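Local coordinates for protein proteasome chaperone 4 (Saccharomyces cerevisiae, PDB 2Z5B) that pairs with a partner protein to form a chaperone that binds proteasome precursors and facilitates alpha-ring formation in 20S proteasome assembly, at residues Ile41-Gly46 against Lys139-Leu144; Leu59-Tyr64 against Asp98-Met103; Thr105-Arg110 against Cys115-Ser120. One frame throughout, in Å; residues are numbered along the deposited sequence.

Contact 1: residues Ile41-Gly46 against Lys139-Leu144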
loop_
_atom_site.group_PDB
_atom_site.type_symbol
_atom_site.label_atom_id
_atom_site.label_comp_id
_atom_site.label_asym_id
_atom_site.label_seq_id
_atom_site.Cartn_x
_atom_site.Cartn_y
_atom_site.Cartn_z
ATOM N N ILE A 41 -2.091 -9.946 -4.597
ATOM C CA ILE A 41 -0.939 -9.380 -5.298
ATOM C C ILE A 41 -1.037 -7.878 -5.088
ATOM O O ILE A 41 -2.130 -7.309 -5.149
ATOM C CB ILE A 41 -0.983 -9.709 -6.810
ATOM C CG1 ILE A 41 -0.665 -11.184 -7.046
ATOM C CG2 ILE A 41 -0.003 -8.854 -7.615
ATOM C CD1 ILE A 41 -1.094 -11.669 -8.409
ATOM N N SER A 42 0.094 -7.245 -4.780
ATOM C CA SER A 42 0.203 -5.789 -4.832
ATOM C C SER A 42 1.224 -5.445 -5.902
ATOM O O SER A 42 2.319 -6.017 -5.924
ATOM C CB SER A 42 0.697 -5.222 -3.503
ATOM O OG SER A 42 -0.245 -5.441 -2.478
ATOM N N LEU A 43 0.875 -4.529 -6.788
ATOM C CA LEU A 43 1.796 -4.107 -7.837
ATOM C C LEU A 43 1.948 -2.615 -7.797
ATOM O O LEU A 43 0.949 -1.882 -7.763
ATOM C CB LEU A 43 1.323 -4.570 -9.226
ATOM C CG LEU A 43 2.113 -4.038 -10.432
ATOM C CD1 LEU A 43 3.523 -4.609 -10.431
ATOM C CD2 LEU A 43 1.435 -4.383 -11.735
ATOM N N VAL A 44 3.197 -2.160 -7.733
ATOM C CA VAL A 44 3.495 -0.745 -7.972
ATOM C C VAL A 44 4.191 -0.691 -9.336
ATOM O O VAL A 44 5.172 -1.422 -9.576
ATOM C CB VAL A 44 4.386 -0.123 -6.871
ATOM C CG1 VAL A 44 4.605 1.370 -7.135
ATOM C CG2 VAL A 44 3.747 -0.338 -5.489
ATOM N N VAL A 45 3.656 0.121 -10.246
ATOM C CA VAL A 45 4.192 0.180 -11.616
ATOM C C VAL A 45 4.229 1.623 -12.134
ATOM O O VAL A 45 3.366 2.420 -11.817
ATOM C CB VAL A 45 3.471 -0.806 -12.594
ATOM C CG1 VAL A 45 1.967 -0.518 -12.699
ATOM C CG2 VAL A 45 4.143 -0.800 -14.011
ATOM N N GLY A 46 5.279 1.952 -12.877
ATOM C CA GLY A 46 5.433 3.286 -13.449
ATOM C C GLY A 46 6.505 3.265 -14.512
ATOM O O GLY A 46 7.125 2.231 -14.755
ATOM N N LYS A 139 0.300 -6.317 -20.833
ATOM C CA LYS A 139 0.870 -7.648 -21.150
ATOM C C LYS A 139 2.238 -7.891 -20.521
ATOM O O LYS A 139 2.521 -8.990 -20.039
ATOM C CB LYS A 139 0.887 -7.916 -22.666
ATOM C CG LYS A 139 1.964 -7.196 -23.472
ATOM C CD LYS A 139 3.093 -8.168 -23.867
ATOM C CE LYS A 139 3.813 -7.706 -25.129
ATOM N NZ LYS A 139 4.918 -8.634 -25.554
ATOM N N LYS A 140 3.082 -6.866 -20.491
ATOM C CA LYS A 140 4.397 -7.032 -19.883
ATOM C C LYS A 140 4.287 -7.290 -18.390
ATOM O O LYS A 140 5.083 -8.041 -17.830
ATOM C CB LYS A 140 5.316 -5.834 -20.149
ATOM C CG LYS A 140 5.748 -5.668 -21.636
ATOM C CD LYS A 140 6.423 -6.904 -22.251
ATOM C CE LYS A 140 7.943 -6.812 -22.169
ATOM N NZ LYS A 140 8.643 -7.845 -23.011
ATOM N N CYS A 141 3.296 -6.677 -17.749
ATOM C CA CYS A 141 3.103 -6.899 -16.315
ATOM C C CYS A 141 2.534 -8.282 -16.050
ATOM O O CYS A 141 2.929 -8.938 -15.099
ATOM C CB CYS A 141 2.245 -5.799 -15.688
ATOM S SG CYS A 141 3.130 -4.215 -15.489
ATOM N N LEU A 142 1.613 -8.726 -16.897
ATOM C CA LEU A 142 1.101 -10.097 -16.824
ATOM C C LEU A 142 2.200 -11.145 -17.009
ATOM O O LEU A 142 2.284 -12.123 -16.255
ATOM C CB LEU A 142 0.026 -10.310 -17.888
ATOM C CG LEU A 142 -1.366 -9.776 -17.584
ATOM C CD1 LEU A 142 -2.311 -10.272 -18.652
ATOM C CD2 LEU A 142 -1.824 -10.256 -16.199
ATOM N N ASP A 143 3.018 -10.945 -18.038
ATOM C CA ASP A 143 4.180 -11.780 -18.305
ATOM C C ASP A 143 5.127 -11.906 -17.122
ATOM O O ASP A 143 5.531 -13.008 -16.748
ATOM C CB ASP A 143 4.943 -11.208 -19.483
ATOM C CG ASP A 143 4.668 -11.945 -20.737
ATOM O OD1 ASP A 143 3.471 -12.161 -21.051
ATOM O OD2 ASP A 143 5.660 -12.339 -21.392
ATOM N N LEU A 144 5.482 -10.768 -16.544
ATOM C CA LEU A 144 6.352 -10.746 -15.387
ATOM C C LEU A 144 5.759 -11.565 -14.246
ATOM O O LEU A 144 6.434 -12.420 -13.686
ATOM C CB LEU A 144 6.603 -9.297 -14.952
ATOM C CG LEU A 144 7.447 -9.108 -13.695
ATOM C CD1 LEU A 144 8.852 -9.698 -13.899
ATOM C CD2 LEU A 144 7.534 -7.634 -13.374
#
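C141 reaches from helix 134-149 to strand 41-47 and carries this contact through its sulfur. SG lies 3.9 Å from CG2 of V45 and 4.1 Å from CD2 of L43. The thiol thus meets two branched side chains two residues apart on the same side of the strand. C141 has its SG beside the backbone N and anti to the carbonyl carbon (chi1 -74°), which directs the sulfur at the strand. L43 answers with the end of its chain, one methyl of the isopropyl group. V45 answers with the methyl that stands anti to its own backbone N. All three side chains point toward the other segment and are buried. The touch is apolar and light, at ordinary van der Waals spacing, and the CA atoms of V45 and C141 stay 8.6 Å apart. M103 of helix 94-111 packs against both L43 and C141. S42 lies on the other face of the strand, where its OG hydrogen-bonds to OE1 of Q41 of the partner chain. This is the layered packing of an alpha/beta fold: one sheet face is covered by helices and the other faces the partner subunit.

Contact 2: residues Leu59-Tyr64 against Asp98-Met103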
loop_
_atom_site.group_PDB
_atom_site.type_symbol
_atom_site.label_atom_id
_atom_site.label_comp_id
_atom_site.label_asym_id
_atom_site.label_seq_id
_atom_site.Cartn_x
_atom_site.Cartn_y
_atom_site.Cartn_z
ATOM N N LEU A 59 2.149 8.842 -6.238
ATOM C CA LEU A 59 1.177 7.750 -6.240
ATOM C C LEU A 59 -0.088 8.324 -6.879
ATOM O O LEU A 59 -0.809 9.081 -6.241
ATOM C CB LEU A 59 0.905 7.249 -4.817
ATOM C CG LEU A 59 0.152 5.911 -4.679
ATOM C CD1 LEU A 59 0.119 5.393 -3.246
ATOM C CD2 LEU A 59 -1.249 5.996 -5.212
ATOM N N SER A 60 -0.327 8.004 -8.147
ATOM C CA SER A 60 -1.385 8.688 -8.899
ATOM C C SER A 60 -2.735 8.041 -8.682
ATOM O O SER A 60 -3.759 8.728 -8.596
ATOM C CB SER A 60 -1.048 8.743 -10.393
ATOM O OG SER A 60 0.025 9.629 -10.621
ATOM N N CYS A 61 -2.730 6.722 -8.582
ATOM C CA CYS A 61 -3.967 5.965 -8.385
ATOM C C CYS A 61 -3.650 4.647 -7.686
ATOM O O CYS A 61 -2.610 4.066 -7.955
ATOM C CB CYS A 61 -4.619 5.704 -9.750
ATOM S SG CYS A 61 -6.229 4.885 -9.666
ATOM N N TYR A 62 -4.536 4.210 -6.780
ATOM C CA TYR A 62 -4.417 2.940 -6.035
ATOM C C TYR A 62 -5.723 2.228 -6.285
ATOM O O TYR A 62 -6.783 2.735 -5.883
ATOM C CB TYR A 62 -4.287 3.202 -4.528
ATOM C CG TYR A 62 -3.825 2.027 -3.675
ATOM C CD1 TYR A 62 -2.968 1.032 -4.193
ATOM C CD2 TYR A 62 -4.197 1.934 -2.337
ATOM C CE1 TYR A 62 -2.533 -0.016 -3.389
ATOM C CE2 TYR A 62 -3.760 0.886 -1.534
ATOM C CZ TYR A 62 -2.913 -0.074 -2.059
ATOM O OH TYR A 62 -2.483 -1.131 -1.268
ATOM N N TYR A 63 -5.661 1.096 -6.977
ATOM C CA TYR A 63 -6.865 0.394 -7.422
ATOM C C TYR A 63 -6.913 -1.006 -6.843
ATOM O O TYR A 63 -5.896 -1.672 -6.811
ATOM C CB TYR A 63 -6.890 0.289 -8.947
ATOM C CG TYR A 63 -8.295 0.401 -9.504
ATOM C CD1 TYR A 63 -9.136 -0.710 -9.578
ATOM C CD2 TYR A 63 -8.779 1.620 -9.943
ATOM C CE1 TYR A 63 -10.453 -0.581 -10.072
ATOM C CE2 TYR A 63 -10.064 1.750 -10.455
ATOM C CZ TYR A 63 -10.893 0.650 -10.507
ATOM O OH TYR A 63 -12.170 0.807 -11.013
ATOM N N TYR A 64 -8.101 -1.453 -6.423
ATOM C CA TYR A 64 -8.298 -2.779 -5.858
ATOM C C TYR A 64 -9.263 -3.616 -6.694
ATOM O O TYR A 64 -10.294 -3.097 -7.121
ATOM C CB TYR A 64 -8.874 -2.625 -4.445
ATOM C CG TYR A 64 -9.189 -3.926 -3.739
ATOM C CD1 TYR A 64 -8.172 -4.787 -3.351
ATOM C CD2 TYR A 64 -10.512 -4.280 -3.422
ATOM C CE1 TYR A 64 -8.442 -5.980 -2.697
ATOM C CE2 TYR A 64 -10.784 -5.493 -2.760
ATOM C CZ TYR A 64 -9.733 -6.314 -2.386
ATOM O OH TYR A 64 -9.960 -7.514 -1.746
ATOM N N ASP A 98 -7.852 4.475 -16.077
ATOM C CA ASP A 98 -8.027 3.345 -17.014
ATOM C C ASP A 98 -6.943 2.306 -16.808
ATOM O O ASP A 98 -7.224 1.114 -16.701
ATOM C CB ASP A 98 -8.014 3.805 -18.487
ATOM C CG ASP A 98 -9.316 4.478 -18.906
ATOM O OD1 ASP A 98 -10.259 4.565 -18.068
ATOM O OD2 ASP A 98 -9.379 4.942 -20.071
ATOM N N MET A 99 -5.693 2.763 -16.758
ATOM C CA MET A 99 -4.563 1.848 -16.641
ATOM C C MET A 99 -4.601 1.047 -15.340
ATOM O O MET A 99 -4.427 -0.174 -15.368
ATOM C CB MET A 99 -3.235 2.600 -16.740
ATOM C CG MET A 99 -2.022 1.724 -16.471
ATOM S SD MET A 99 -1.923 0.329 -17.616
ATOM C CE MET A 99 -1.321 1.253 -19.010
ATOM N N ALA A 100 -4.802 1.751 -14.222
ATOM C CA ALA A 100 -4.826 1.137 -12.887
ATOM C C ALA A 100 -5.996 0.182 -12.754
ATOM O O ALA A 100 -5.858 -0.904 -12.193
ATOM C CB ALA A 100 -4.908 2.215 -11.815
ATOM N N ARG A 101 -7.148 0.586 -13.298
ATOM C CA ARG A 101 -8.349 -0.260 -13.302
ATOM C C ARG A 101 -8.121 -1.524 -14.092
ATOM O O ARG A 101 -8.351 -2.606 -13.578
ATOM C CB ARG A 101 -9.561 0.484 -13.875
ATOM C CG ARG A 101 -10.819 -0.389 -13.980
ATOM C CD ARG A 101 -12.016 0.476 -14.394
ATOM N NE ARG A 101 -11.751 1.274 -15.609
ATOM C CZ ARG A 101 -11.918 0.857 -16.862
ATOM N NH1 ARG A 101 -12.348 -0.375 -17.139
ATOM N NH2 ARG A 101 -11.653 1.685 -17.857
ATOM N N HIS A 102 -7.682 -1.379 -15.345
ATOM C CA HIS A 102 -7.389 -2.534 -16.195
ATOM C C HIS A 102 -6.347 -3.448 -15.588
ATOM O O HIS A 102 -6.519 -4.668 -15.592
ATOM C CB HIS A 102 -6.925 -2.102 -17.585
ATOM C CG HIS A 102 -8.030 -1.586 -18.454
ATOM N ND1 HIS A 102 -7.837 -0.596 -19.388
ATOM C CD2 HIS A 102 -9.343 -1.916 -18.520
ATOM C CE1 HIS A 102 -8.982 -0.327 -19.992
ATOM N NE2 HIS A 102 -9.913 -1.117 -19.486
ATOM N N MET A 103 -5.265 -2.854 -15.083
ATOM C CA MET A 103 -4.201 -3.632 -14.452
ATOM C C MET A 103 -4.717 -4.494 -13.322
ATOM O O MET A 103 -4.513 -5.698 -13.323
ATOM C CB MET A 103 -3.065 -2.728 -13.961
ATOM C CG MET A 103 -1.813 -3.487 -13.547
ATOM S SD MET A 103 -0.983 -4.288 -14.929
ATOM C CE MET A 103 -0.178 -2.867 -15.663
#
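Y63 and R101 lie side by side where helix 94-111 packs on strand 58-67, part of the helix-on-sheet layer of this alpha/beta fold. The axes of the two short segments run in roughly the same direction, 26° apart and 7.7 Å at closest approach. In the tight part, C61, Y63 and A100 are buried. A100 turns its CB to the strand, 3.7 Å from SG of C61 and 4.0 Å from CB of Y63. The small methyl lets the backbones come close, with CA atoms of Y63 and A100 5.9 Å apart. CA of R101 sits over the centre of the Y63 ring in a CH-pi contact, 3.6 Å from the centroid and 1° off the normal. CB of R101 extends the cover over the same face. Cutting Y63 back to an alanine is likely to uncover CA of R101, opening a gap under the helix there and leaving the arginine's methylenes free to shift. The looser side is the partly exposed end of R101. Its chain passes the phenol oxygen and bends at chi3 (53°), and its guanidinium leads away from the strand. There it forms a salt bridge with D98 one turn earlier. NH2 of R101 meets OD1 of D98 at 3.2 Å, from above the carboxylate plane.

Contact 3: residues Thr105-Arg110 against Cys115-Ser120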
loop_
_atom_site.group_PDB
_atom_site.type_symbol
_atom_site.label_atom_id
_atom_site.label_comp_id
_atom_site.label_asym_id
_atom_site.label_seq_id
_atom_site.Cartn_x
_atom_site.Cartn_y
_atom_site.Cartn_z
ATOM N N THR A 105 -7.837 -5.300 -12.492
ATOM C CA THR A 105 -8.913 -6.203 -12.911
ATOM C C THR A 105 -8.383 -7.386 -13.710
ATOM O O THR A 105 -8.761 -8.526 -13.455
ATOM C CB THR A 105 -10.009 -5.452 -13.720
ATOM O OG1 THR A 105 -10.453 -4.312 -12.970
ATOM C CG2 THR A 105 -11.244 -6.352 -13.914
ATOM N N ILE A 106 -7.498 -7.122 -14.665
ATOM C CA ILE A 106 -6.928 -8.198 -15.471
ATOM C C ILE A 106 -6.013 -9.125 -14.639
ATOM O O ILE A 106 -6.051 -10.359 -14.800
ATOM C CB ILE A 106 -6.205 -7.667 -16.739
ATOM C CG1 ILE A 106 -7.223 -7.046 -17.702
ATOM C CG2 ILE A 106 -5.493 -8.810 -17.477
ATOM C CD1 ILE A 106 -6.672 -5.896 -18.535
ATOM N N ILE A 107 -5.214 -8.547 -13.743
ATOM C CA ILE A 107 -4.377 -9.370 -12.865
ATOM C C ILE A 107 -5.242 -10.278 -11.992
ATOM O O ILE A 107 -4.977 -11.475 -11.889
ATOM C CB ILE A 107 -3.408 -8.534 -11.998
ATOM C CG1 ILE A 107 -2.377 -7.828 -12.881
ATOM C CG2 ILE A 107 -2.691 -9.422 -10.977
ATOM C CD1 ILE A 107 -1.555 -6.779 -12.158
ATOM N N SER A 108 -6.282 -9.709 -11.386
ATOM C CA SER A 108 -7.176 -10.471 -10.522
ATOM C C SER A 108 -7.852 -11.618 -11.293
ATOM O O SER A 108 -7.906 -12.747 -10.807
ATOM C CB SER A 108 -8.205 -9.546 -9.886
ATOM O OG SER A 108 -8.995 -10.256 -8.954
ATOM N N GLU A 109 -8.354 -11.325 -12.491
ATOM C CA GLU A 109 -8.898 -12.368 -13.368
ATOM C C GLU A 109 -7.836 -13.411 -13.702
ATOM O O GLU A 109 -8.061 -14.617 -13.547
ATOM C CB GLU A 109 -9.477 -11.756 -14.653
ATOM C CG GLU A 109 -10.804 -11.066 -14.442
ATOM C CD GLU A 109 -11.284 -10.267 -15.642
ATOM O OE1 GLU A 109 -10.611 -9.273 -16.009
ATOM O OE2 GLU A 109 -12.361 -10.621 -16.192
ATOM N N ARG A 110 -6.668 -12.949 -14.136
ATOM C CA ARG A 110 -5.634 -13.848 -14.612
ATOM C C ARG A 110 -5.213 -14.847 -13.542
ATOM O O ARG A 110 -4.988 -16.021 -13.833
ATOM C CB ARG A 110 -4.431 -13.056 -15.148
ATOM C CG ARG A 110 -3.327 -13.898 -15.787
ATOM C CD ARG A 110 -3.857 -14.862 -16.864
ATOM N NE ARG A 110 -2.791 -15.678 -17.449
ATOM C CZ ARG A 110 -2.227 -16.733 -16.864
ATOM N NH1 ARG A 110 -2.606 -17.120 -15.653
ATOM N NH2 ARG A 110 -1.265 -17.402 -17.492
ATOM N N CYS A 115 -6.072 -8.155 -5.915
ATOM C CA CYS A 115 -4.946 -7.395 -6.454
ATOM C C CYS A 115 -5.094 -5.934 -6.072
ATOM O O CYS A 115 -6.189 -5.370 -6.189
ATOM C CB CYS A 115 -4.905 -7.492 -8.002
ATOM S SG CYS A 115 -3.429 -6.731 -8.766
ATOM N N TYR A 116 -3.985 -5.341 -5.632
ATOM C CA TYR A 116 -3.875 -3.930 -5.368
ATOM C C TYR A 116 -2.877 -3.404 -6.390
ATOM O O TYR A 116 -1.778 -3.950 -6.528
ATOM C CB TYR A 116 -3.325 -3.667 -3.966
ATOM C CG TYR A 116 -4.232 -4.094 -2.836
ATOM C CD1 TYR A 116 -4.325 -5.438 -2.456
ATOM C CD2 TYR A 116 -4.972 -3.151 -2.124
ATOM C CE1 TYR A 116 -5.143 -5.830 -1.409
ATOM C CE2 TYR A 116 -5.783 -3.536 -1.061
ATOM C CZ TYR A 116 -5.862 -4.877 -0.726
ATOM O OH TYR A 116 -6.670 -5.282 0.300
ATOM N N VAL A 117 -3.251 -2.346 -7.102
ATOM C CA VAL A 117 -2.338 -1.769 -8.090
ATOM C C VAL A 117 -2.102 -0.287 -7.827
ATOM O O VAL A 117 -3.038 0.480 -7.664
ATOM C CB VAL A 117 -2.878 -1.956 -9.534
ATOM C CG1 VAL A 117 -2.147 -1.082 -10.515
ATOM C CG2 VAL A 117 -2.719 -3.388 -9.965
ATOM N N THR A 118 -0.839 0.110 -7.794
ATOM C CA THR A 118 -0.500 1.514 -7.769
ATOM C C THR A 118 0.081 1.930 -9.103
ATOM O O THR A 118 1.007 1.279 -9.581
ATOM C CB THR A 118 0.603 1.783 -6.711
ATOM O OG1 THR A 118 0.086 1.487 -5.403
ATOM C CG2 THR A 118 1.042 3.224 -6.763
ATOM N N TRP A 119 -0.404 3.047 -9.660
ATOM C CA TRP A 119 0.283 3.673 -10.776
ATOM C C TRP A 119 1.146 4.818 -10.233
ATOM O O TRP A 119 0.647 5.744 -9.598
ATOM C CB TRP A 119 -0.638 4.128 -11.938
ATOM C CG TRP A 119 0.247 4.719 -13.039
ATOM C CD1 TRP A 119 0.595 6.022 -13.175
ATOM C CD2 TRP A 119 0.970 3.998 -14.058
ATOM N NE1 TRP A 119 1.469 6.170 -14.232
ATOM C CE2 TRP A 119 1.715 4.941 -14.788
ATOM C CE3 TRP A 119 1.050 2.641 -14.423
ATOM C CZ2 TRP A 119 2.518 4.583 -15.887
ATOM C CZ3 TRP A 119 1.850 2.282 -15.506
ATOM C CH2 TRP A 119 2.572 3.243 -16.225
ATOM N N SER A 120 2.448 4.677 -10.437
ATOM C CA SER A 120 3.462 5.616 -9.978
ATOM C C SER A 120 3.841 6.514 -11.150
ATOM O O SER A 120 4.297 6.024 -12.176
ATOM C CB SER A 120 4.702 4.832 -9.494
ATOM O OG SER A 120 5.816 5.703 -9.312
#
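I107 and C115 meet where helix 94-111 leads through a short connection into strand 115-121, an antiparallel helix-on-strand pair in the alpha/beta fold. The short segments run at 152° to each other, with axes 8.1 Å apart at their closest. The apolar contacts come first. SG of C115 rests against the branch point of I107, 3.6 Å from CG2 and 3.7 Å from CB. C115 holds SG anti to its backbone N (chi1 -174°), beside the carbonyl carbon, which carries the sulfur along the strand to the isoleucine. CD1 of I107 also lies near this sulfur and goes on to CG2 of V117 at 4.2 Å, a looser touch. One isoleucine therefore spans C115 and V117, which lie on the same face of the strand. I41 and L43 of the next strand and L145 of helix 134-149 also pack on I107, so it is enclosed by sheet and helix together. Y116, on the opposite face of the strand, packs on L101 of the partner chain.

The second kind is the near approach of the two chains at a small residue. CA of S108 comes within 5.6 Å of CA of C115. CB of S108 and CB of C115 are 4.3 Å apart, a loose touch.

Polar bonding lies beside these contacts. S108 is buried, and its hydroxyl turns to the connection between helix and strand. There, OG of S108 hydrogen-bonds to the carbonyl O of R113.

Overall arrangement
The three contacts join helices to one face of a single mixed sheet. Strand 115-121 of contact 3 lies between strand 41-47 of contact 1 and strand 58-67 of contact 2. It runs parallel to the first and antiparallel to the second. Contacts 2 and 3 share helix 94-111, and contact 1 uses helix 134-149. Centres lie about 11 Å apart for contacts 1 and 2, and about 7 Å for each other pair. Along the chain, contact 2 closes before contact 3 opens, and contact 1 spans both. M103 bridges contacts 1 and 2. The two helices thus cover the central strands, whose other face meets the partner chain of the heterodimer.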